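PDB 4R9N: Lmo0547 protein from Listeria monocytogenes, which probably acts as a DNA-binding transcriptional regulator of the SorC family, whose putative sugar-binding domain is likely to sense a carbohydrate effector. Local coordinates for residues 15-20 with 238-243; 143-148 with 213-218. One frame throughout, in Å; residues are numbered along the deposited sequence.

Interaction 1. Residues 15-20 with 238-243; sequences FGLEEA and GLIDVI
The last two residues of each segment, 19-20 and 242-243, begin two neighbouring parallel strands, with Glu19 paired to Val242 and Ala20 to Ile243; mostly loop precedes them. Gly16 and Gly238 each follow a helix and adopt positive phi, which a residue without CB tolerates easily; at Gly238 the helix closes in a Schellman motif. Two N-H groups converge on Asp241 O: Glu19 N gives the straighter bond, 3.3 Å long and in the carbonyl plane, while Glu18 N approaches Asp241 O at 126° and is only weakly bonded. Ile243 N then donates to Glu19 O at 3.2 Å, also in the carbonyl plane, and the same oxygen receives the CA-H of Val242. The pairing joins strand 19-23, one of the two outermost in this chain, to strand 242-246 in the parallel sheet of a Rossmann-like alpha/beta domain, in which helix 228-236 leads into the second strand. Leu17, just ahead of the first strand, spans the gap with both branches. Its CG stands beside the backbone N (chi1 -54°), so that CD2 rests 3.3 Å from Ile240 O and CD1 reaches Ile243 CG1 at 3.7 Å, the two side chains crossing at about a right angle. Ile243 CG1 occupies the crowded position between N and C (chi1 55°), where it also meets the small methyl of Ala20. Glu18, its CG anti to the backbone N, extends toward Asp241 until OE1 lies 3.8 Å from Asp241 CB. Its OE1 stays 5.0 Å from Asp241 OD1, a like-charge proximity probably eased by the salt bridge of Glu18 OE2 to Arg48, which also pairs with Glu19. Water 1 lies within hydrogen-bonding distance of both Gly16 O and Asp241 OD1, whereas Asp241 OD2 has its partner in Val218.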
loop_
_atom_site.group_PDB
_atom_site.type_symbol
_atom_site.label_atom_id
_atom_site.label_comp_id
_atom_site.label_asym_id
_atom_site.label_seq_id
_atom_site.Cartn_x
_atom_site.Cartn_y
_atom_site.Cartn_z
ATOM N N PHE A 15 9.014 -16.539 0.530
ATOM C CA PHE A 15 8.194 -15.739 1.445
ATOM C C PHE A 15 6.836 -16.350 1.766
ATOM O O PHE A 15 6.095 -15.784 2.540
ATOM C CB PHE A 15 8.044 -14.353 0.877
ATOM C CG PHE A 15 9.348 -13.633 0.751
ATOM C CD1 PHE A 15 10.057 -13.321 1.863
ATOM C CD2 PHE A 15 9.858 -13.285 -0.482
ATOM C CE1 PHE A 15 11.262 -12.672 1.780
ATOM C CE2 PHE A 15 11.074 -12.658 -0.578
ATOM C CZ PHE A 15 11.770 -12.325 0.565
ATOM N N GLY A 16 6.490 -17.484 1.183
ATOM C CA GLY A 16 5.157 -18.052 1.403
ATOM C C GLY A 16 4.043 -17.187 0.806
ATOM O O GLY A 16 2.983 -17.026 1.430
ATOM N N LEU A 17 4.266 -16.613 -0.388
ATOM C CA LEU A 17 3.225 -15.863 -1.069
ATOM C C LEU A 17 2.194 -16.696 -1.808
ATOM O O LEU A 17 2.455 -17.780 -2.336
ATOM C CB LEU A 17 3.832 -14.855 -2.044
ATOM C CG LEU A 17 4.874 -13.921 -1.377
ATOM C CD1 LEU A 17 5.774 -13.274 -2.407
ATOM C CD2 LEU A 17 4.196 -12.879 -0.504
ATOM N N GLU A 18 1.011 -16.130 -1.923
ATOM C CA GLU A 18 -0.008 -16.641 -2.820
ATOM C C GLU A 18 0.462 -16.486 -4.283
ATOM O O GLU A 18 0.318 -17.421 -5.132
ATOM C CB GLU A 18 -1.314 -15.886 -2.532
ATOM C CG GLU A 18 -2.502 -16.226 -3.407
ATOM C CD GLU A 18 -3.703 -15.319 -3.126
ATOM O OE1 GLU A 18 -3.764 -14.696 -2.039
ATOM O OE2 GLU A 18 -4.573 -15.196 -4.011
ATOM N N GLU A 19 1.018 -15.332 -4.610
ATOM C CA GLU A 19 1.507 -15.073 -5.946
ATOM C C GLU A 19 2.555 -13.982 -6.003
ATOM O O GLU A 19 2.483 -12.991 -5.271
ATOM C CB GLU A 19 0.359 -14.709 -6.905
ATOM C CG GLU A 19 0.844 -14.601 -8.359
ATOM C CD GLU A 19 -0.224 -14.228 -9.376
ATOM O OE1 GLU A 19 -1.347 -13.816 -8.978
ATOM O OE2 GLU A 19 0.042 -14.365 -10.619
ATOM N N ALA A 20 3.519 -14.137 -6.890
ATOM C CA ALA A 20 4.487 -13.092 -7.202
ATOM C C ALA A 20 4.410 -12.790 -8.686
ATOM O O ALA A 20 4.455 -13.715 -9.512
ATOM C CB ALA A 20 5.893 -13.486 -6.735
ATOM N N GLY A 238 4.300 -11.720 6.994
ATOM C CA GLY A 238 3.055 -12.197 6.442
ATOM C C GLY A 238 2.030 -11.113 6.225
ATOM O O GLY A 238 0.832 -11.365 6.274
ATOM N N LEU A 239 2.466 -9.887 6.028
ATOM C CA LEU A 239 1.491 -8.807 5.816
ATOM C C LEU A 239 0.948 -8.803 4.371
ATOM O O LEU A 239 -0.039 -8.128 4.102
ATOM C CB LEU A 239 2.134 -7.476 6.033
ATOM C CG LEU A 239 2.621 -7.264 7.458
ATOM C CD1 LEU A 239 3.366 -5.943 7.617
ATOM C CD2 LEU A 239 1.395 -7.327 8.395
ATOM N N ILE A 240 1.647 -9.499 3.471
ATOM C CA ILE A 240 1.458 -9.381 2.028
ATOM C C ILE A 240 1.258 -10.763 1.463
ATOM O O ILE A 240 2.008 -11.693 1.734
ATOM C CB ILE A 240 2.692 -8.769 1.349
ATOM C CG1 ILE A 240 2.835 -7.324 1.750
ATOM C CG2 ILE A 240 2.669 -8.953 -0.182
ATOM C CD1 ILE A 240 4.261 -6.818 1.620
ATOM N N ASP A 241 0.306 -10.857 0.566
ATOM C CA ASP A 241 -0.052 -12.114 -0.126
ATOM C C ASP A 241 0.419 -12.181 -1.571
ATOM O O ASP A 241 0.751 -13.268 -2.071
ATOM C CB ASP A 241 -1.557 -12.333 -0.039
ATOM C CG ASP A 241 -2.048 -12.375 1.407
ATOM O OD1 ASP A 241 -1.553 -13.284 2.161
ATOM O OD2 ASP A 241 -2.897 -11.504 1.820
ATOM N N VAL A 242 0.462 -11.035 -2.241
ATOM C CA VAL A 242 0.776 -10.977 -3.642
ATOM C C VAL A 242 1.704 -9.761 -3.781
ATOM O O VAL A 242 1.414 -8.619 -3.261
ATOM C CB VAL A 242 -0.513 -10.729 -4.491
ATOM C CG1 VAL A 242 -0.163 -10.475 -5.951
ATOM C CG2 VAL A 242 -1.538 -11.880 -4.328
ATOM N N ILE A 243 2.804 -9.964 -4.436
ATOM C CA ILE A 243 3.695 -8.851 -4.767
ATOM C C ILE A 243 3.832 -8.670 -6.231
ATOM O O ILE A 243 3.829 -9.674 -7.021
ATOM C CB ILE A 243 5.116 -8.999 -4.191
ATOM C CG1 ILE A 243 5.801 -10.295 -4.590
ATOM C CG2 ILE A 243 5.101 -8.852 -2.684
ATOM C CD1 ILE A 243 7.275 -10.228 -4.234
HETATM O O HOH W 1 0.396 -15.406 1.324
#

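Interaction 2. Residues 143-148 with 213-218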
loop_
_atom_site.group_PDB
_atom_site.type_symbol
_atom_site.label_atom_id
_atom_site.label_comp_id
_atom_site.label_asym_id
_atom_site.label_seq_id
_atom_site.Cartn_x
_atom_site.Cartn_y
_atom_site.Cartn_z
ATOM N N LYS A 143 -11.956 -2.738 6.786
ATOM C CA LYS A 143 -11.437 -3.912 7.465
ATOM C C LYS A 143 -11.959 -5.141 6.809
ATOM O O LYS A 143 -11.345 -6.209 6.945
ATOM C CB LYS A 143 -11.791 -3.910 8.959
ATOM C CG LYS A 143 -11.164 -2.801 9.768
ATOM C CD LYS A 143 -11.723 -2.741 11.206
ATOM C CE LYS A 143 -11.442 -1.392 11.867
ATOM N NZ LYS A 143 -11.755 -1.355 13.337
ATOM N N THR A 144 -13.086 -5.027 6.138
ATOM C CA THR A 144 -13.746 -6.192 5.521
ATOM C C THR A 144 -13.606 -6.338 4.050
ATOM O O THR A 144 -14.259 -7.165 3.432
ATOM C CB THR A 144 -15.216 -6.237 5.968
ATOM O OG1 THR A 144 -15.894 -5.069 5.507
ATOM C CG2 THR A 144 -15.278 -6.313 7.457
ATOM N N VAL A 145 -12.693 -5.590 3.408
ATOM C CA VAL A 145 -12.557 -5.720 1.949
ATOM C C VAL A 145 -12.034 -7.085 1.586
ATOM O O VAL A 145 -11.324 -7.698 2.378
ATOM C CB VAL A 145 -11.664 -4.592 1.315
ATOM C CG1 VAL A 145 -12.299 -3.200 1.559
ATOM C CG2 VAL A 145 -10.264 -4.639 1.886
ATOM N N ASP A 146 -12.374 -7.538 0.386
ATOM C CA ASP A 146 -11.934 -8.839 -0.140
ATOM C C ASP A 146 -10.426 -8.778 -0.430
ATOM O O ASP A 146 -9.688 -9.783 -0.334
ATOM C CB ASP A 146 -12.654 -9.156 -1.451
ATOM C CG ASP A 146 -14.147 -9.556 -1.284
ATOM O OD1 ASP A 146 -14.626 -9.918 -0.192
ATOM O OD2 ASP A 146 -14.855 -9.433 -2.299
HETATM N N MSE A 147 -10.012 -7.616 -0.953
HETATM C CA MSE A 147 -8.605 -7.410 -1.315
HETATM C C MSE A 147 -8.164 -6.031 -1.080
HETATM O O MSE A 147 -8.965 -5.104 -1.180
HETATM C CB MSE A 147 -8.558 -7.720 -2.838
HETATM C CG MSE A 147 -7.461 -7.195 -3.696
HETATM SE SE MSE A 147 -7.996 -7.699 -5.594
HETATM C CE MSE A 147 -6.322 -6.999 -5.933
ATOM N N ALA A 148 -6.848 -5.830 -0.906
ATOM C CA ALA A 148 -6.341 -4.456 -0.660
ATOM C C ALA A 148 -5.072 -4.287 -1.499
ATOM O O ALA A 148 -4.331 -5.257 -1.674
ATOM C CB ALA A 148 -6.046 -4.250 0.801
ATOM N N LYS A 213 -3.414 -7.556 8.012
ATOM C CA LYS A 213 -3.078 -8.943 8.007
ATOM C C LYS A 213 -4.341 -9.842 7.946
ATOM O O LYS A 213 -4.271 -10.947 7.459
ATOM C CB LYS A 213 -2.223 -9.261 9.232
ATOM C CG LYS A 213 -1.380 -10.497 9.047
ATOM C CD LYS A 213 -0.422 -10.721 10.206
ATOM C CE LYS A 213 0.408 -11.989 9.961
ATOM N NZ LYS A 213 -0.436 -13.212 9.820
ATOM N N ASN A 214 -5.485 -9.348 8.356
ATOM C CA ASN A 214 -6.712 -10.094 8.288
ATOM C C ASN A 214 -7.439 -10.006 6.931
ATOM O O ASN A 214 -8.401 -10.720 6.696
ATOM C CB ASN A 214 -7.629 -9.680 9.416
ATOM C CG ASN A 214 -7.220 -10.272 10.744
ATOM O OD1 ASN A 214 -6.651 -11.382 10.826
ATOM N ND2 ASN A 214 -7.539 -9.555 11.799
ATOM N N ILE A 215 -6.983 -9.153 6.044
ATOM C CA ILE A 215 -7.612 -9.048 4.723
ATOM C C ILE A 215 -7.149 -10.274 3.911
ATOM O O ILE A 215 -5.985 -10.602 3.947
ATOM C CB ILE A 215 -7.235 -7.716 4.039
ATOM C CG1 ILE A 215 -7.946 -6.555 4.731
ATOM C CG2 ILE A 215 -7.620 -7.701 2.572
ATOM C CD1 ILE A 215 -7.469 -5.188 4.242
ATOM N N PRO A 216 -8.074 -10.954 3.208
ATOM C CA PRO A 216 -7.707 -12.222 2.557
ATOM C C PRO A 216 -6.586 -12.089 1.556
ATOM O O PRO A 216 -5.713 -13.001 1.522
ATOM C CB PRO A 216 -8.999 -12.671 1.871
ATOM C CG PRO A 216 -10.063 -12.093 2.709
ATOM C CD PRO A 216 -9.538 -10.780 3.234
ATOM N N THR A 217 -6.602 -11.030 0.745
ATOM C CA THR A 217 -5.548 -10.838 -0.242
ATOM C C THR A 217 -5.044 -9.423 -0.192
ATOM O O THR A 217 -5.737 -8.471 -0.608
ATOM C CB THR A 217 -5.997 -11.135 -1.672
ATOM O OG1 THR A 217 -6.588 -12.458 -1.756
ATOM C CG2 THR A 217 -4.833 -10.975 -2.681
ATOM N N VAL A 218 -3.825 -9.250 0.247
ATOM C CA VAL A 218 -3.199 -7.928 0.271
ATOM C C VAL A 218 -2.104 -7.965 -0.816
ATOM O O VAL A 218 -1.204 -8.832 -0.792
ATOM C CB VAL A 218 -2.552 -7.613 1.628
ATOM C CG1 VAL A 218 -1.699 -6.342 1.538
ATOM C CG2 VAL A 218 -3.613 -7.509 2.692
HETATM O O HOH W 2 -9.416 -11.832 -2.081
#
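Strands 147-151 and 217-221 are parallel neighbours within the sheet of this Rossmann-like domain, and the two segments meet where those strands begin. The firm link is Ala148 N to Thr217 O, 2.9 Å long and nearly along the C=O axis; the same oxygen also receives the CA-H of Met147. The packed apolar part of the contact is built around Ile215, whose branched side chain points across at the other segment. With CG1 beside the backbone N (chi1 -72°) and the chain then extended, CD1 touches both Val145 CG2 at 3.7 Å and Ala148 CB at 3.8 Å. Val145 crosses it obliquely and places CG2 in the crowded position between N and C, while the short methyl of Ala148 lets the isoleucine tip approach the strand. Leu207 also packs on Ile215, and strand 54-57 lies against Val145, so this side is buried. Buried too is Met147, a selenomethionine, whose extended side chain packs on Arg48 and Ile49 of helix 30-49. The solvent side is looser. Pro216, an exposed residue with no N-H to offer, sets its ring CB 3.7 Å from Asp146 O. Thr217 N makes only a long, weak bond to that carbonyl. The side chain of Asp146 leaves the backbone away from 213-218, and its OD1 forms a salt bridge with Lys53. Being a hydroxyl-bearing residue suits Thr217 to this partly exposed position: water 2 donates to Asp146 O at 2.7 Å and is hydrogen-bonded to Thr217 OG1 at 2.9 Å.

Interactions 1 and 2 are two seams of one parallel sheet, separated by the seam between strands 242-246 and 217-221; their centres are about 13 Å apart. The strand order 19-23, 242-246, 217-221, 147-151 places interaction 1 at an edge of the sheet, as counted within this chain, and interaction 2 further in, although the segments of interaction 2 fall between those of interaction 1 along the chain. Val218 O probably accepts hydrogen bonds from Asp241 N at 2.9 Å and from Val242 N at 3.1 Å. In return, the Asp241 carboxylate bonds Val218 N and packs 3.4 Å from Thr217 CA through OD2. Arg48 borders both seams, salt-bridged to Glu18 and Glu19 and touching Met147 and Thr217.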